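Long-range contact in NTF2 fold protein loop-helix-loop design NT-9 (Synthetic construct, PDB 6W90), which is a computationally designed protein with an NTF2-like fold, made to explore new loop-helix-loop geometries, and holds a phospholipid in its pocket: residues Y68-R74 with E86-N92. Residues are numbered along the deposited sequence; the frame is centred on the assembly and turned at random.
With 3PE (1,2-Distearoyl-sn-glycerophosphoethanolamine), chain B.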
loop_
_atom_site.group_PDB
_atom_site.type_symbol
_atom_site.label_atom_id
_atom_site.label_comp_id
_atom_site.label_asym_id
_atom_site.label_seq_id
_atom_site.Cartn_x
_atom_site.Cartn_y
_atom_site.Cartn_z
ATOM N N TYR A 68 8.808 11.964 -2.615
ATOM C CA TYR A 68 9.739 11.551 -1.572
ATOM C C TYR A 68 11.149 11.296 -2.074
ATOM O O TYR A 68 11.338 10.733 -3.153
ATOM C CB TYR A 68 9.248 10.270 -0.893
ATOM C CG TYR A 68 7.852 10.426 -0.474
ATOM C CD1 TYR A 68 7.518 11.236 0.591
ATOM C CD2 TYR A 68 6.831 9.821 -1.190
ATOM C CE1 TYR A 68 6.192 11.403 0.950
ATOM C CE2 TYR A 68 5.535 9.968 -0.843
ATOM C CZ TYR A 68 5.202 10.760 0.217
ATOM O OH TYR A 68 3.865 10.906 0.535
ATOM N N ASP A 69 12.128 11.667 -1.240
ATOM C CA ASP A 69 13.535 11.452 -1.528
ATOM C C ASP A 69 14.008 10.058 -1.157
ATOM O O ASP A 69 14.994 9.563 -1.719
ATOM C CB ASP A 69 14.408 12.392 -0.702
ATOM C CG ASP A 69 14.507 13.737 -1.271
ATOM O OD1 ASP A 69 14.797 13.827 -2.477
ATOM O OD2 ASP A 69 14.306 14.692 -0.501
ATOM N N ARG A 70 13.407 9.480 -0.120
ATOM C CA ARG A 70 13.842 8.232 0.469
ATOM C C ARG A 70 12.630 7.449 0.909
ATOM O O ARG A 70 11.703 8.012 1.486
ATOM C CB ARG A 70 14.676 8.466 1.712
ATOM C CG ARG A 70 15.940 7.825 1.785
ATOM C CD ARG A 70 16.609 8.362 3.029
ATOM N NE ARG A 70 17.371 7.278 3.595
ATOM C CZ ARG A 70 18.678 7.122 3.424
ATOM N NH1 ARG A 70 19.383 8.002 2.719
ATOM N NH2 ARG A 70 19.271 6.075 3.967
ATOM N N VAL A 71 12.658 6.147 0.675
ATOM C CA VAL A 71 11.583 5.244 1.060
ATOM C C VAL A 71 12.272 4.019 1.646
ATOM O O VAL A 71 13.145 3.436 0.998
ATOM C CB VAL A 71 10.677 4.887 -0.136
ATOM C CG1 VAL A 71 9.678 3.881 0.312
ATOM C CG2 VAL A 71 10.058 6.113 -0.688
ATOM N N GLU A 72 11.909 3.644 2.875
ATOM C CA GLU A 72 12.540 2.507 3.527
ATOM C C GLU A 72 11.511 1.732 4.340
ATOM O O GLU A 72 10.714 2.334 5.059
ATOM C CB GLU A 72 13.653 2.937 4.499
ATOM C CG GLU A 72 14.679 3.909 3.977
ATOM C CD GLU A 72 15.697 4.272 5.044
ATOM O OE1 GLU A 72 16.104 3.363 5.803
ATOM O OE2 GLU A 72 16.068 5.465 5.131
ATOM N N ILE A 73 11.594 0.404 4.300
ATOM C CA ILE A 73 10.773 -0.448 5.146
ATOM C C ILE A 73 11.393 -0.471 6.531
ATOM O O ILE A 73 12.550 -0.883 6.691
ATOM C CB ILE A 73 10.682 -1.867 4.578
ATOM C CG1 ILE A 73 10.059 -1.859 3.193
ATOM C CG2 ILE A 73 9.869 -2.702 5.531
ATOM C CD1 ILE A 73 10.128 -3.214 2.526
ATOM N N ARG A 74 10.625 -0.067 7.535
ATOM C CA ARG A 74 11.131 -0.010 8.893
ATOM C C ARG A 74 10.686 -1.158 9.775
ATOM O O ARG A 74 11.325 -1.399 10.811
ATOM C CB ARG A 74 10.691 1.279 9.599
ATOM C CG ARG A 74 11.340 2.574 9.099
ATOM C CD ARG A 74 12.849 2.668 9.321
ATOM N NE ARG A 74 13.191 2.541 10.737
ATOM C CZ ARG A 74 13.267 3.553 11.600
ATOM N NH1 ARG A 74 13.037 4.796 11.202
ATOM N NH2 ARG A 74 13.578 3.316 12.868
ATOM N N GLU A 86 5.502 -1.325 8.082
ATOM C CA GLU A 86 5.690 0.115 8.237
ATOM C C GLU A 86 6.777 0.584 7.290
ATOM O O GLU A 86 7.865 -0.007 7.235
ATOM C CB GLU A 86 6.076 0.501 9.650
ATOM C CG GLU A 86 5.041 0.252 10.682
ATOM C CD GLU A 86 5.537 0.690 12.065
ATOM O OE1 GLU A 86 4.884 0.322 13.065
ATOM O OE2 GLU A 86 6.581 1.386 12.145
ATOM N N ILE A 87 6.455 1.611 6.519
ATOM C CA ILE A 87 7.363 2.188 5.549
ATOM C C ILE A 87 7.564 3.646 5.911
ATOM O O ILE A 87 6.601 4.360 6.190
ATOM C CB ILE A 87 6.823 2.054 4.119
ATOM C CG1 ILE A 87 6.750 0.576 3.733
ATOM C CG2 ILE A 87 7.779 2.750 3.179
ATOM C CD1 ILE A 87 6.007 0.338 2.473
ATOM N N GLU A 88 8.804 4.077 5.948
ATOM C CA GLU A 88 9.122 5.467 6.229
ATOM C C GLU A 88 9.450 6.169 4.923
ATOM O O GLU A 88 10.184 5.642 4.086
ATOM C CB GLU A 88 10.264 5.480 7.220
ATOM C CG GLU A 88 10.769 6.767 7.668
ATOM C CD GLU A 88 11.877 6.483 8.649
ATOM O OE1 GLU A 88 11.517 6.034 9.760
ATOM O OE2 GLU A 88 13.073 6.624 8.276
ATOM N N LEU A 89 8.861 7.344 4.742
ATOM C CA LEU A 89 9.005 8.161 3.545
ATOM C C LEU A 89 9.569 9.489 3.996
ATOM O O LEU A 89 9.102 10.047 4.989
ATOM C CB LEU A 89 7.666 8.351 2.860
ATOM C CG LEU A 89 6.750 7.138 2.736
ATOM C CD1 LEU A 89 5.298 7.579 2.481
ATOM C CD2 LEU A 89 7.230 6.382 1.615
ATOM N N GLU A 90 10.610 9.956 3.325
ATOM C CA GLU A 90 11.275 11.153 3.773
ATOM C C GLU A 90 11.460 12.129 2.633
ATOM O O GLU A 90 11.742 11.745 1.499
ATOM C CB GLU A 90 12.657 10.883 4.310
ATOM C CG GLU A 90 12.785 9.894 5.406
ATOM C CD GLU A 90 14.214 9.857 5.907
ATOM O OE1 GLU A 90 14.808 8.756 5.924
ATOM O OE2 GLU A 90 14.743 10.949 6.237
ATOM N N SER A 91 11.377 13.406 2.976
ATOM C CA SER A 91 11.721 14.475 2.052
ATOM C C SER A 91 12.221 15.655 2.871
ATOM O O SER A 91 11.471 16.185 3.687
ATOM C CB SER A 91 10.511 14.884 1.222
ATOM O OG SER A 91 10.822 15.988 0.398
ATOM N N ASN A 92 13.468 16.049 2.676
ATOM C CA ASN A 92 14.043 17.239 3.288
ATOM C C ASN A 92 13.668 17.429 4.759
ATOM O O ASN A 92 13.144 18.457 5.171
ATOM C CB ASN A 92 13.650 18.471 2.476
ATOM C CG ASN A 92 14.403 19.683 2.878
ATOM O OD1 ASN A 92 15.583 19.629 3.248
ATOM N ND2 ASN A 92 13.729 20.814 2.822
HETATM P P 3PE B . 2.214 10.595 8.867
HETATM N N 3PE B . -0.729 8.412 11.264
HETATM O O11 3PE B . 1.900 9.862 7.425
HETATM O O12 3PE B . 3.626 10.298 9.295
HETATM O O13 3PE B . 1.234 9.910 10.021
HETATM O O14 3PE B . 1.904 12.092 8.849
HETATM C C11 3PE B . 1.525 8.614 10.478
HETATM C C12 3PE B . 0.652 8.290 11.684
HETATM C C1 3PE B . 0.641 10.090 6.851
HETATM C C2 3PE B . 0.568 9.511 5.430
HETATM C C3 3PE B . 1.257 8.145 5.488
HETATM O O31 3PE B . 0.962 7.375 4.361
HETATM O O32 3PE B . 2.177 8.836 3.170
HETATM C C31 3PE B . 1.476 7.887 3.164
HETATM C C32 3PE B . 1.115 7.204 1.850
HETATM C C33 3PE B . 2.039 7.585 0.696
HETATM C C34 3PE B . 2.151 6.341 -0.184
HETATM C C35 3PE B . 2.673 6.660 -1.580
HETATM C C36 3PE B . 4.047 6.006 -1.757
HETATM C C37 3PE B . 3.941 4.501 -2.036
HETATM C C38 3PE B . 3.824 3.655 -0.762
HETATM C C39 3PE B . 4.490 2.279 -0.918
HETATM C C3A 3PE B . 3.728 1.372 -1.893
HETATM C C3B 3PE B . 4.170 -0.092 -1.783
HETATM C C3C 3PE B . 3.131 -0.901 -1.004
HETATM C C3D 3PE B . 3.372 -2.406 -1.138
HETATM C C3E 3PE B . 2.437 -3.150 -0.178
HETATM C C3F 3PE B . 2.933 -4.581 0.066
HETATM C C3G 3PE B . 2.039 -5.297 1.086
HETATM C C3H 3PE B . 2.762 -6.406 1.865
HETATM C C3I 3PE B . 2.913 -7.707 1.071
HETATM O O21 3PE B . -0.778 9.390 5.066
HETATM O O22 3PE B . -0.606 10.811 3.299
HETATM C C21 3PE B . -1.311 10.147 3.996
HETATM C C22 3PE B . -2.834 10.092 3.761
HETATM C C23 3PE B . -3.222 9.372 2.460
HETATM C C24 3PE B . -3.066 7.849 2.548
HETATM C C25 3PE B . -3.305 7.158 1.195
HETATM C C26 3PE B . -2.641 5.780 1.257
HETATM C C27 3PE B . -2.632 5.050 -0.087
HETATM C C28 3PE B . -1.861 3.724 0.021
HETATM C C29 3PE B . -2.666 2.533 0.578
HETATM C C2A 3PE B . -1.928 1.197 0.360
HETATM C C2B 3PE B . -2.451 0.393 -0.832
HETATM C C2C 3PE B . -1.434 -0.666 -1.272
HETATM C C2D 3PE B . -1.576 -0.888 -2.776
HETATM C C2E 3PE B . -0.748 -2.065 -3.275
HETATM C C2F 3PE B . 0.685 -1.633 -3.576
HETATM O O HOH W 1 15.782 14.727 1.467
#
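The carbonyl O of E90 takes two backbone N-H groups: D69 N at 2.8 Å and, in a longer bond, R70 N. Two consecutive residues facing one is a classic beta bulge, and past it the strands settle into regular antiparallel pairing, with E72 and E88 exchanging N-H···O bonds. On the face carrying R70, E72, E88 and E90, R70 NE gives E72 OE2 a straight bond of 2.7 Å, meeting the carboxylate from above its plane. E90 OE1 lies 3.8 Å from R70 NE, a long salt bridge, and the arginine probably offsets repulsion between E72 OE2 and E90 OE1. R74 bends at chi2 and chi3 (-65° and -58°), which brings its guanidinium edge round to the E88 carboxylate, the planes perpendicular. The hairpin, strands 70-79 and 82-91, forms one margin of the curved NTF2-type sheet; on its apolar face Y68 and L89 line the lipid pocket, while V71, I73 and I87 lie against helix 6-22. L89 CB sits over one face of the Y68 ring, 3.9 Å from its centroid, while L89 CD1 reaches the lipid ester atom O32 at 3.4 Å. With an alanine at Y68, L89 CB would probably lose the ring face it rests on and W96 its edge-to-face partner. V71 CG1 packs on I87 CG2 at 3.6 Å.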